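Coenzyme F420-dependent N(5),N(10)-methenyltetrahydromethanopterin reductase-related protein (Desulfurobacterium thermolithotrophum DSM 11699, PDB 6HUY) binds the iron-guanylylpyridinol cofactor as HmdII, a paralogue of the [Fe]-hydrogenase Hmd, and probably also binds methenyl-tetrahydrofolate. Local coordinates at the interface of chains A and B. Residues are numbered along the deposited sequence; one frame, centred on the assembly and turned at random. Chains: chain A, Coenzyme F420-dependent N(5),N(10)-methenyltetrahydromethanopterin reductase-related protein; chain B, Coenzyme F420-dependent N(5),N(10)-methenyltetrahydromethanopterin reductase-related protein.

Three patches sample one interface between two copies of HmdII. The C-alpha centres of contact 1 and contact 2 lie about 15 Å apart, while contact 3 sits about 24 Å from contact 1 and 25 Å from contact 2. Contacts 1 and 2 share helix 320-331 of chain A and helix 333-354 of chain B; contacts 1 and 3 share helix 232-262 of chain B, and contacts 2 and 3 helix 333-348 of chain A. B:Phe347 takes part in contact 1, its counterpart A:Phe347 in contact 3. This framework, largely apolar at one end and ionic at the other, suits the intertwined homodimer known for the Hmd family.

Contact 1: the interface of chains A and B. Residues chain A 317, 319, 321-322; chain B 251, 343-344, 346-347, 350.
A:Met322, on helix 320-331, lies across the surface made by helices 333-354 and 232-262 of chain B, and chain B hides 86 Å² of this residue. Its CB starts against B:Ser343, 3.5 Å from the hydroxyl OG and also in contact with the serine CB. CG is placed anti to the carbonyl carbon (chi1 -82°) and passes the backbone O of B:Ser343 at 3.8 Å. The chain then bends at chi2 (74°), which brings the thioether SD to 3.8 Å from the methyl CG2 of B:Thr251, the two side chains crossing obliquely. With chi3 extended, the terminal CE runs on to the helix surface and lies 3.7 Å from B:Phe347 CA.

A:Pro319 fills the neighbouring position. Its CG packs 3.8 Å from B:Phe347 CB, and its CD meets the pyrrole side of the B:Trp344 indole, the two side chains crossing at about a right angle. The indole NE1 points toward A:Ser317, with weak hydrogen bonds to the backbone O and to the hydroxyl OG at 3.1 Å; both are clearly bent at the hydrogen. Packing of the methionine and proline therefore probably contributes more to this contact than its polar links. At the far end, A:Met322 and B:Asn350 meet tip to tip, CE lying 3.3 Å from the amide ND2.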
ATOM      1  N   SER A 317       6.431   4.282   8.395  1.00 35.32           N
ATOM      2  CA  SER A 317       5.998   5.308   7.452  1.00 37.28           C
ATOM      3  C   SER A 317       7.120   5.855   6.577  1.00 35.62           C
ATOM      4  O   SER A 317       6.855   6.728   5.749  1.00 36.42           O
ATOM      5  CB  SER A 317       5.331   6.468   8.193  1.00 38.44           C
ATOM      6  OG  SER A 317       6.287   7.261   8.851  1.00 38.64           O
ATOM      7  N   PRO A 319       9.049   6.628   3.529  1.00 34.82           N
ATOM      8  CA  PRO A 319       8.513   6.432   2.169  1.00 34.55           C
ATOM      9  C   PRO A 319       9.440   5.602   1.291  1.00 35.22           C
ATOM     10  O   PRO A 319      10.544   6.043   0.962  1.00 29.49           O
ATOM     11  CB  PRO A 319       8.365   7.864   1.632  1.00 35.68           C
ATOM     12  CG  PRO A 319       8.736   8.776   2.756  1.00 36.13           C
ATOM     13  CD  PRO A 319       9.491   8.010   3.763  1.00 34.74           C
ATOM     14  N   PRO A 321       9.791   4.736  -1.971  1.00 37.75           N
ATOM     15  CA  PRO A 321      10.456   5.270  -3.174  1.00 39.67           C
ATOM     16  C   PRO A 321      11.625   6.207  -2.875  1.00 39.39           C
ATOM     17  O   PRO A 321      12.627   6.208  -3.603  1.00 37.42           O
ATOM     18  CB  PRO A 321       9.326   6.024  -3.886  1.00 41.29           C
ATOM     19  CG  PRO A 321       8.087   5.530  -3.295  1.00 38.92           C
ATOM     20  CD  PRO A 321       8.364   5.072  -1.929  1.00 35.64           C
ATOM     21  N   MET A 322      11.513   7.019  -1.824  1.00 39.00           N
ATOM     22  CA  MET A 322      12.598   7.909  -1.433  1.00 39.21           C
ATOM     23  C   MET A 322      13.814   7.128  -0.943  1.00 40.99           C
ATOM     24  O   MET A 322      14.955   7.441  -1.314  1.00 40.15           O
ATOM     25  CB  MET A 322      12.108   8.865  -0.350  1.00 37.91           C
ATOM     26  CG  MET A 322      11.355  10.072  -0.876  1.00 40.15           C
ATOM     27  SD  MET A 322       9.685   9.717  -1.466  1.00 42.13           S
ATOM     28  CE  MET A 322       9.282  11.320  -2.153  1.00 47.73           C
TER
ATOM     29  N   THR B 251       2.791   7.969  -4.192  1.00 37.97           N
ATOM     30  CA  THR B 251       3.865   8.854  -3.761  1.00 37.20           C
ATOM     31  C   THR B 251       4.577   9.478  -4.951  1.00 39.89           C
ATOM     32  O   THR B 251       4.669  10.704  -5.071  1.00 41.76           O
ATOM     33  CB  THR B 251       4.872   8.083  -2.907  1.00 37.18           C
ATOM     34  OG1 THR B 251       4.264   7.675  -1.677  1.00 37.51           O
ATOM     35  CG2 THR B 251       6.089   8.959  -2.568  1.00 38.03           C
ATOM     36  N   SER B 343      13.793  12.188   3.520  1.00 40.82           N
ATOM     37  CA  SER B 343      12.786  11.403   2.814  1.00 43.10           C
ATOM     38  C   SER B 343      11.375  11.798   3.229  1.00 42.90           C
ATOM     39  O   SER B 343      10.476  11.868   2.379  1.00 43.30           O
ATOM     40  CB  SER B 343      13.010   9.914   3.066  1.00 41.74           C
ATOM     41  OG  SER B 343      14.203   9.466   2.437  1.00 41.37           O
ATOM     42  N   TRP B 344      11.143  12.020   4.528  1.00 40.50           N
ATOM     43  CA  TRP B 344       9.829  12.509   4.950  1.00 41.76           C
ATOM     44  C   TRP B 344       9.567  13.910   4.414  1.00 42.54           C
ATOM     45  O   TRP B 344       8.457  14.208   3.956  1.00 42.18           O
ATOM     46  CB  TRP B 344       9.697  12.490   6.475  1.00 42.22           C
ATOM     47  CG  TRP B 344       9.270  11.170   6.991  1.00 40.02           C
ATOM     48  CD1 TRP B 344       8.182  10.451   6.594  1.00 39.22           C
ATOM     49  CD2 TRP B 344       9.907  10.406   8.012  1.00 39.99           C
ATOM     50  NE1 TRP B 344       8.111   9.270   7.292  1.00 37.46           N
ATOM     51  CE2 TRP B 344       9.153   9.221   8.178  1.00 38.71           C
ATOM     52  CE3 TRP B 344      11.036  10.605   8.801  1.00 38.49           C
ATOM     53  CZ2 TRP B 344       9.506   8.239   9.094  1.00 37.49           C
ATOM     54  CZ3 TRP B 344      11.387   9.644   9.696  1.00 41.66           C
ATOM     55  CH2 TRP B 344      10.626   8.462   9.841  1.00 42.61           C
ATOM     56  N   LYS B 346      10.834  15.217   1.652  1.00 48.78           N
ATOM     57  CA  LYS B 346      10.598  15.118   0.213  1.00 53.07           C
ATOM     58  C   LYS B 346       9.225  14.534  -0.081  1.00 52.11           C
ATOM     59  O   LYS B 346       8.598  14.894  -1.085  1.00 53.35           O
ATOM     60  CB  LYS B 346      11.678  14.261  -0.459  1.00 56.96           C
ATOM     61  CG  LYS B 346      12.940  14.999  -0.834  1.00 64.70           C
ATOM     62  CD  LYS B 346      12.680  15.999  -1.971  1.00 70.29           C
ATOM     63  CE  LYS B 346      13.351  17.342  -1.717  1.00 74.80           C
ATOM     64  NZ  LYS B 346      12.676  18.446  -2.474  1.00 78.42           N
ATOM     65  N   PHE B 347       8.754  13.616   0.761  1.00 47.58           N
ATOM     66  CA  PHE B 347       7.420  13.069   0.577  1.00 44.55           C
ATOM     67  C   PHE B 347       6.381  14.184   0.601  1.00 43.33           C
ATOM     68  O   PHE B 347       5.544  14.296  -0.303  1.00 42.86           O
ATOM     69  CB  PHE B 347       7.145  12.029   1.656  1.00 43.61           C
ATOM     70  CG  PHE B 347       5.744  11.530   1.670  1.00 42.75           C
ATOM     71  CD1 PHE B 347       5.172  11.010   0.525  1.00 42.86           C
ATOM     72  CD2 PHE B 347       4.990  11.572   2.836  1.00 42.19           C
ATOM     73  CE1 PHE B 347       3.859  10.543   0.539  1.00 43.19           C
ATOM     74  CE2 PHE B 347       3.677  11.099   2.859  1.00 42.09           C
ATOM     75  CZ  PHE B 347       3.116  10.586   1.709  1.00 41.52           C
ATOM     76  N   ASN B 350       7.106  16.618  -2.579  1.00 47.57           N
ATOM     77  CA  ASN B 350       6.776  16.084  -3.893  1.00 49.16           C
ATOM     78  C   ASN B 350       5.274  15.986  -4.082  1.00 49.36           C
ATOM     79  O   ASN B 350       4.754  16.313  -5.153  1.00 49.27           O
ATOM     80  CB  ASN B 350       7.427  14.717  -4.082  1.00 48.05           C
ATOM     81  CG  ASN B 350       8.899  14.816  -4.361  1.00 50.66           C
ATOM     82  OD1 ASN B 350       9.453  15.914  -4.431  1.00 53.87           O
ATOM     83  ND2 ASN B 350       9.551  13.673  -4.497  1.00 51.25           N
TER

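Contact 2: the interface of chains A and B. Residues chain A 326-327, 330-331, 339; chain B 323, 326-327, 330-331, 339.
Each of the two imidazoles carries an isoleucine of the other chain on one face. Over A:His326 sits the methyl CG2 of B:Ile339, 3.6 Å above the ring plane and displaced toward the rim, a CH-pi contact in which the two side chains slide past each other in opposite directions. On B:His326 the arrangement is related but not identical: A:Ile339 presents its methylene CG1 3.8 Å above the plane, again toward the rim, while its CD1 also approaches B:Leu323 CD2.

Between these rings the methionines meet unequally. A:Met327 CG touches B:Met327 SD at 3.6 Å, whereas A:Met327 SD turns to B:Leu330 CD1 at 3.6 Å. Their first torsions differ, chi1 -88° in A and -144° in B, so the pair departs from exact twofold symmetry. Beyond them A:Val331 CG1 meets B:Leu330 CD1 tip to tip at 3.6 Å, and A:Leu330 CD1 crosses obliquely to B:Val331 CG1 at 3.8 Å.

No nitrogen or oxygen bonds across this patch, which hides 399 Å² in all. By burying apolar surface from helices 320-331 and 333-348 of A against 320-330, the loop residue B:Val331 and 333-354 of B, the site probably helps hold the two subunits together.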
ATOM      1  N   HIS A 326      17.837   6.757  -2.439  1.00 37.28           N
ATOM      2  CA  HIS A 326      19.010   6.884  -1.573  1.00 38.70           C
ATOM      3  C   HIS A 326      19.886   5.630  -1.636  1.00 39.52           C
ATOM      4  O   HIS A 326      21.122   5.719  -1.661  1.00 36.37           O
ATOM      5  CB  HIS A 326      18.577   7.141  -0.129  1.00 40.02           C
ATOM      6  CG  HIS A 326      18.133   8.547   0.134  1.00 42.03           C
ATOM      7  ND1 HIS A 326      18.999   9.618   0.105  1.00 42.32           N
ATOM      8  CD2 HIS A 326      16.913   9.056   0.433  1.00 42.52           C
ATOM      9  CE1 HIS A 326      18.330  10.727   0.371  1.00 44.86           C
ATOM     10  NE2 HIS A 326      17.063  10.413   0.572  1.00 45.51           N
ATOM     11  N   MET A 327      19.261   4.447  -1.656  1.00 37.59           N
ATOM     12  CA  MET A 327      20.015   3.201  -1.755  1.00 40.45           C
ATOM     13  C   MET A 327      20.684   3.071  -3.113  1.00 38.73           C
ATOM     14  O   MET A 327      21.829   2.608  -3.205  1.00 36.52           O
ATOM     15  CB  MET A 327      19.090   2.013  -1.517  1.00 44.32           C
ATOM     16  CG  MET A 327      18.950   1.607  -0.095  1.00 50.83           C
ATOM     17  SD  MET A 327      20.371   0.642   0.414  1.00 56.33           S
ATOM     18  CE  MET A 327      19.978  -0.846  -0.460  1.00 54.19           C
ATOM     19  N   LEU A 330      23.861   4.994  -3.171  1.00 42.46           N
ATOM     20  CA  LEU A 330      24.932   4.445  -2.345  1.00 44.23           C
ATOM     21  C   LEU A 330      25.577   3.213  -2.976  1.00 44.90           C
ATOM     22  O   LEU A 330      26.810   3.108  -3.022  1.00 48.82           O
ATOM     23  CB  LEU A 330      24.393   4.080  -0.962  1.00 44.52           C
ATOM     24  CG  LEU A 330      24.337   5.202   0.061  1.00 49.81           C
ATOM     25  CD1 LEU A 330      23.434   4.790   1.222  1.00 51.83           C
ATOM     26  CD2 LEU A 330      25.712   5.517   0.540  1.00 51.35           C
ATOM     27  N   VAL A 331      24.770   2.256  -3.444  1.00 40.06           N
ATOM     28  CA  VAL A 331      25.265   0.922  -3.762  1.00 36.13           C
ATOM     29  C   VAL A 331      24.770   0.388  -5.094  1.00 34.50           C
ATOM     30  O   VAL A 331      25.155  -0.720  -5.479  1.00 37.64           O
ATOM     31  CB  VAL A 331      24.920  -0.070  -2.635  1.00 37.88           C
ATOM     32  CG1 VAL A 331      25.780   0.195  -1.416  1.00 37.45           C
ATOM     33  CG2 VAL A 331      23.437   0.014  -2.274  1.00 38.44           C
ATOM     34  N   ILE A 339      17.379  -6.880  -3.131  1.00 42.38           N
ATOM     35  CA  ILE A 339      16.434  -6.729  -2.032  1.00 42.21           C
ATOM     36  C   ILE A 339      15.080  -7.325  -2.406  1.00 39.53           C
ATOM     37  O   ILE A 339      14.456  -8.028  -1.603  1.00 40.50           O
ATOM     38  CB  ILE A 339      16.338  -5.244  -1.636  1.00 43.34           C
ATOM     39  CG1 ILE A 339      17.528  -4.875  -0.762  1.00 46.67           C
ATOM     40  CG2 ILE A 339      15.063  -4.932  -0.907  1.00 44.01           C
ATOM     41  CD1 ILE A 339      17.913  -3.447  -0.866  1.00 46.52           C
TER
ATOM     42  N   LEU B 323      14.669  -1.696   3.452  1.00 35.50           N
ATOM     43  CA  LEU B 323      15.526  -0.605   3.004  1.00 34.10           C
ATOM     44  C   LEU B 323      16.178   0.082   4.187  1.00 35.43           C
ATOM     45  O   LEU B 323      17.370   0.404   4.145  1.00 35.55           O
ATOM     46  CB  LEU B 323      14.725   0.395   2.172  1.00 33.31           C
ATOM     47  CG  LEU B 323      14.200  -0.115   0.832  1.00 35.85           C
ATOM     48  CD1 LEU B 323      13.200   0.862   0.245  1.00 34.94           C
ATOM     49  CD2 LEU B 323      15.347  -0.344  -0.174  1.00 38.75           C
ATOM     50  N   HIS B 326      18.976  -2.323   5.562  1.00 43.00           N
ATOM     51  CA  HIS B 326      20.160  -2.313   4.711  1.00 45.85           C
ATOM     52  C   HIS B 326      20.935  -1.013   4.871  1.00 45.73           C
ATOM     53  O   HIS B 326      22.170  -1.012   4.904  1.00 44.31           O
ATOM     54  CB  HIS B 326      19.766  -2.505   3.248  1.00 45.98           C
ATOM     55  CG  HIS B 326      19.722  -3.933   2.809  1.00 52.61           C
ATOM     56  ND1 HIS B 326      20.690  -4.488   1.998  1.00 56.28           N
ATOM     57  CD2 HIS B 326      18.822  -4.916   3.051  1.00 55.36           C
ATOM     58  CE1 HIS B 326      20.394  -5.757   1.769  1.00 58.05           C
ATOM     59  NE2 HIS B 326      19.266  -6.042   2.398  1.00 57.28           N
ATOM     60  N   MET B 327      20.217   0.104   4.971  1.00 47.75           N
ATOM     61  CA  MET B 327      20.856   1.399   5.123  1.00 49.54           C
ATOM     62  C   MET B 327      21.583   1.521   6.459  1.00 50.66           C
ATOM     63  O   MET B 327      22.608   2.210   6.544  1.00 50.19           O
ATOM     64  CB  MET B 327      19.805   2.484   4.985  1.00 52.16           C
ATOM     65  CG  MET B 327      20.310   3.707   4.288  1.00 60.09           C
ATOM     66  SD  MET B 327      19.615   3.867   2.645  1.00 62.45           S
ATOM     67  CE  MET B 327      17.930   4.203   3.134  1.00 60.27           C
ATOM     68  N   LEU B 330      24.974   0.176   5.905  1.00 57.32           N
ATOM     69  CA  LEU B 330      25.816   0.885   4.945  1.00 56.51           C
ATOM     70  C   LEU B 330      26.347   2.195   5.507  1.00 57.65           C
ATOM     71  O   LEU B 330      27.486   2.571   5.226  1.00 62.33           O
ATOM     72  CB  LEU B 330      25.033   1.153   3.653  1.00 53.64           C
ATOM     73  CG  LEU B 330      24.629  -0.066   2.817  1.00 52.65           C
ATOM     74  CD1 LEU B 330      23.783   0.366   1.625  1.00 51.25           C
ATOM     75  CD2 LEU B 330      25.840  -0.857   2.360  1.00 53.21           C
ATOM     76  N   VAL B 331      25.554   2.900   6.312  1.00 54.16           N
ATOM     77  CA  VAL B 331      25.944   4.217   6.796  1.00 52.31           C
ATOM     78  C   VAL B 331      25.707   4.295   8.296  1.00 58.69           C
ATOM     79  O   VAL B 331      24.974   3.495   8.876  1.00 59.69           O
ATOM     80  CB  VAL B 331      25.191   5.349   6.050  1.00 45.24           C
ATOM     81  CG1 VAL B 331      25.219   5.099   4.552  1.00 44.77           C
ATOM     82  CG2 VAL B 331      23.744   5.480   6.502  1.00 41.17           C
ATOM     83  N   ILE B 339      18.875  10.954   6.461  1.00 41.93           N
ATOM     84  CA  ILE B 339      18.260  10.438   5.240  1.00 40.85           C
ATOM     85  C   ILE B 339      16.760  10.221   5.446  1.00 40.47           C
ATOM     86  O   ILE B 339      15.940  10.578   4.589  1.00 39.30           O
ATOM     87  CB  ILE B 339      18.980   9.146   4.796  1.00 39.96           C
ATOM     88  CG1 ILE B 339      20.337   9.497   4.172  1.00 42.58           C
ATOM     89  CG2 ILE B 339      18.139   8.335   3.817  1.00 37.56           C
ATOM     90  CD1 ILE B 339      21.287   8.312   4.092  1.00 44.34           C
TER

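Contact 3: the interface of chains A and B. Residues chain A 250, 254-256, 304, 347; chain B 232, 236, 239.
Helix 232-262 of each chain, a long helix of the C-terminal part of this Hmd-family protein, supplies most of this contact, with helix 299-306 of chain A adding a carboxylate. B:Arg232 leaves its backbone with CG anti to N and bends at chi2, bringing its guanidinium tip to tip with A:Glu304. The grip is end-on and bidentate: NH2 donates to OE1 at 2.7 Å and NH1 to the syn lone pair of OE2 at 2.9 Å, with the two planes nearly coplanar, 25° apart. A:Glu256 OE1 forms a further salt bridge with NH2 at 3.0 Å, but its carboxylate is turned 78° from the guanidinium and no N-H points at it.

Within chain B, NE of B:Arg232 donates to B:Glu236 OE2 at 2.8 Å. That oxygen also accepts the backbone N-H of A:Leu255 at 3.0 Å, a nearly straight bond (173°) arriving from above the carboxylate plane. Water 1 links B:Glu236 OE2 to A:Glu256 OE1 at 2.9 and 2.8 Å. The guanidinium would probably offset the repulsion among these carboxylates.

An alanine in place of B:Arg232 removes the guanidinium that grips A:Glu304, and would probably leave the neighbouring glutamates less well compensated and the contact weaker. Beside this network, A:Leu255 CD2 packs 3.9 Å from B:Ile239 CD1, so an ionic network and an apolar flank together probably fix the register of the two subunits.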
ATOM      1  N   VAL A 250       2.739  -5.259   8.001  1.00 36.05           N
ATOM      2  CA  VAL A 250       2.617  -6.656   7.591  1.00 39.25           C
ATOM      3  C   VAL A 250       3.991  -7.271   7.345  1.00 39.95           C
ATOM      4  O   VAL A 250       4.269  -8.396   7.780  1.00 39.16           O
ATOM      5  CB  VAL A 250       1.723  -6.782   6.351  1.00 38.03           C
ATOM      6  CG1 VAL A 250       1.748  -8.223   5.849  1.00 40.22           C
ATOM      7  CG2 VAL A 250       0.310  -6.344   6.674  1.00 38.60           C
ATOM      8  N   GLY A 254       3.861  -9.056  10.600  1.00 39.33           N
ATOM      9  CA  GLY A 254       2.860 -10.022  10.179  1.00 41.86           C
ATOM     10  C   GLY A 254       1.452  -9.493  10.363  1.00 44.13           C
ATOM     11  O   GLY A 254       1.221  -8.403  10.881  1.00 46.28           O
ATOM     12  N   LEU A 255       0.489 -10.308   9.928  1.00 44.74           N
ATOM     13  CA  LEU A 255      -0.916  -9.964  10.123  1.00 45.76           C
ATOM     14  C   LEU A 255      -1.274  -9.867  11.600  1.00 46.32           C
ATOM     15  O   LEU A 255      -2.132  -9.059  11.977  1.00 46.75           O
ATOM     16  CB  LEU A 255      -1.823 -10.994   9.447  1.00 46.89           C
ATOM     17  CG  LEU A 255      -1.906 -10.919   7.921  1.00 47.27           C
ATOM     18  CD1 LEU A 255      -2.622 -12.135   7.352  1.00 48.78           C
ATOM     19  CD2 LEU A 255      -2.607  -9.631   7.500  1.00 45.82           C
ATOM     20  N   GLU A 256      -0.637 -10.672  12.456  1.00 47.79           N
ATOM     21  CA  GLU A 256      -0.926 -10.585  13.886  1.00 48.91           C
ATOM     22  C   GLU A 256      -0.486  -9.233  14.444  1.00 48.71           C
ATOM     23  O   GLU A 256      -1.203  -8.621  15.247  1.00 50.24           O
ATOM     24  CB  GLU A 256      -0.270 -11.746  14.644  1.00 50.21           C
ATOM     25  CG  GLU A 256       1.274 -11.744  14.739  1.00 55.06           C
ATOM     26  CD  GLU A 256       1.970 -12.427  13.556  1.00 59.52           C
ATOM     27  OE1 GLU A 256       1.465 -12.357  12.411  1.00 58.30           O
ATOM     28  OE2 GLU A 256       3.038 -13.042  13.782  1.00 62.92           O
ATOM     29  N   GLU A 304      -3.309 -14.718  17.932  1.00 65.62           N
ATOM     30  CA  GLU A 304      -1.905 -14.388  17.693  1.00 64.04           C
ATOM     31  C   GLU A 304      -1.608 -12.933  18.059  1.00 61.01           C
ATOM     32  O   GLU A 304      -0.554 -12.633  18.629  1.00 61.62           O
ATOM     33  CB  GLU A 304      -1.542 -14.630  16.226  1.00 62.51           C
ATOM     34  CG  GLU A 304      -1.339 -16.083  15.801  1.00 63.70           C
ATOM     35  CD  GLU A 304      -0.958 -16.195  14.324  1.00 62.27           C
ATOM     36  OE1 GLU A 304      -0.092 -15.413  13.876  1.00 59.82           O
ATOM     37  OE2 GLU A 304      -1.504 -17.061  13.611  1.00 63.40           O
ATOM     38  N   PHE A 347       9.539 -15.335   2.126  1.00 59.60           N
ATOM     39  CA  PHE A 347       8.157 -15.759   2.240  1.00 57.38           C
ATOM     40  C   PHE A 347       7.794 -16.914   1.318  1.00 59.57           C
ATOM     41  O   PHE A 347       6.803 -17.605   1.583  1.00 62.00           O
ATOM     42  CB  PHE A 347       7.239 -14.569   1.956  1.00 54.86           C
ATOM     43  CG  PHE A 347       7.375 -13.460   2.969  1.00 54.83           C
ATOM     44  CD1 PHE A 347       6.688 -13.515   4.176  1.00 57.38           C
ATOM     45  CD2 PHE A 347       8.202 -12.375   2.725  1.00 53.49           C
ATOM     46  CE1 PHE A 347       6.815 -12.506   5.117  1.00 57.71           C
ATOM     47  CE2 PHE A 347       8.335 -11.357   3.668  1.00 55.73           C
ATOM     48  CZ  PHE A 347       7.631 -11.427   4.867  1.00 57.11           C
TER
ATOM     49  N   ARG B 232       0.587 -19.265   4.806  1.00 55.60           N
ATOM     50  CA  ARG B 232       0.479 -17.962   5.449  1.00 51.95           C
ATOM     51  C   ARG B 232       1.557 -16.995   4.958  1.00 49.24           C
ATOM     52  O   ARG B 232       1.283 -15.814   4.706  1.00 45.75           O
ATOM     53  CB  ARG B 232       0.570 -18.162   6.961  1.00 52.58           C
ATOM     54  CG  ARG B 232       0.745 -16.915   7.787  1.00 53.09           C
ATOM     55  CD  ARG B 232      -0.565 -16.207   8.040  1.00 54.40           C
ATOM     56  NE  ARG B 232      -0.352 -15.245   9.113  1.00 55.07           N
ATOM     57  CZ  ARG B 232      -0.520 -15.494  10.404  1.00 54.35           C
ATOM     58  NH1 ARG B 232      -0.966 -16.671  10.817  1.00 55.14           N
ATOM     59  NH2 ARG B 232      -0.246 -14.547  11.282  1.00 54.64           N
ATOM     60  N   GLU B 236       0.991 -13.285   3.378  1.00 39.08           N
ATOM     61  CA  GLU B 236       1.492 -12.032   3.933  1.00 38.48           C
ATOM     62  C   GLU B 236       2.370 -11.293   2.928  1.00 35.89           C
ATOM     63  O   GLU B 236       2.272 -10.065   2.804  1.00 36.83           O
ATOM     64  CB  GLU B 236       2.241 -12.290   5.237  1.00 40.75           C
ATOM     65  CG  GLU B 236       1.286 -12.500   6.409  1.00 44.84           C
ATOM     66  CD  GLU B 236       1.996 -12.714   7.738  1.00 49.22           C
ATOM     67  OE1 GLU B 236       3.245 -12.608   7.774  1.00 51.61           O
ATOM     68  OE2 GLU B 236       1.301 -12.991   8.742  1.00 48.16           O
ATOM     69  N   ILE B 239       0.011  -9.523   0.482  1.00 39.77           N
ATOM     70  CA  ILE B 239      -0.648  -8.371   1.079  1.00 39.50           C
ATOM     71  C   ILE B 239       0.318  -7.202   1.141  1.00 38.10           C
ATOM     72  O   ILE B 239      -0.004  -6.084   0.731  1.00 33.76           O
ATOM     73  CB  ILE B 239      -1.189  -8.725   2.476  1.00 39.49           C
ATOM     74  CG1 ILE B 239      -2.425  -9.619   2.361  1.00 42.10           C
ATOM     75  CG2 ILE B 239      -1.530  -7.471   3.266  1.00 36.52           C
ATOM     76  CD1 ILE B 239      -2.773 -10.333   3.672  1.00 42.14           C
TER
HETATM   77  O   HOH W   1       3.341 -13.650  10.704  1.00 66.57           O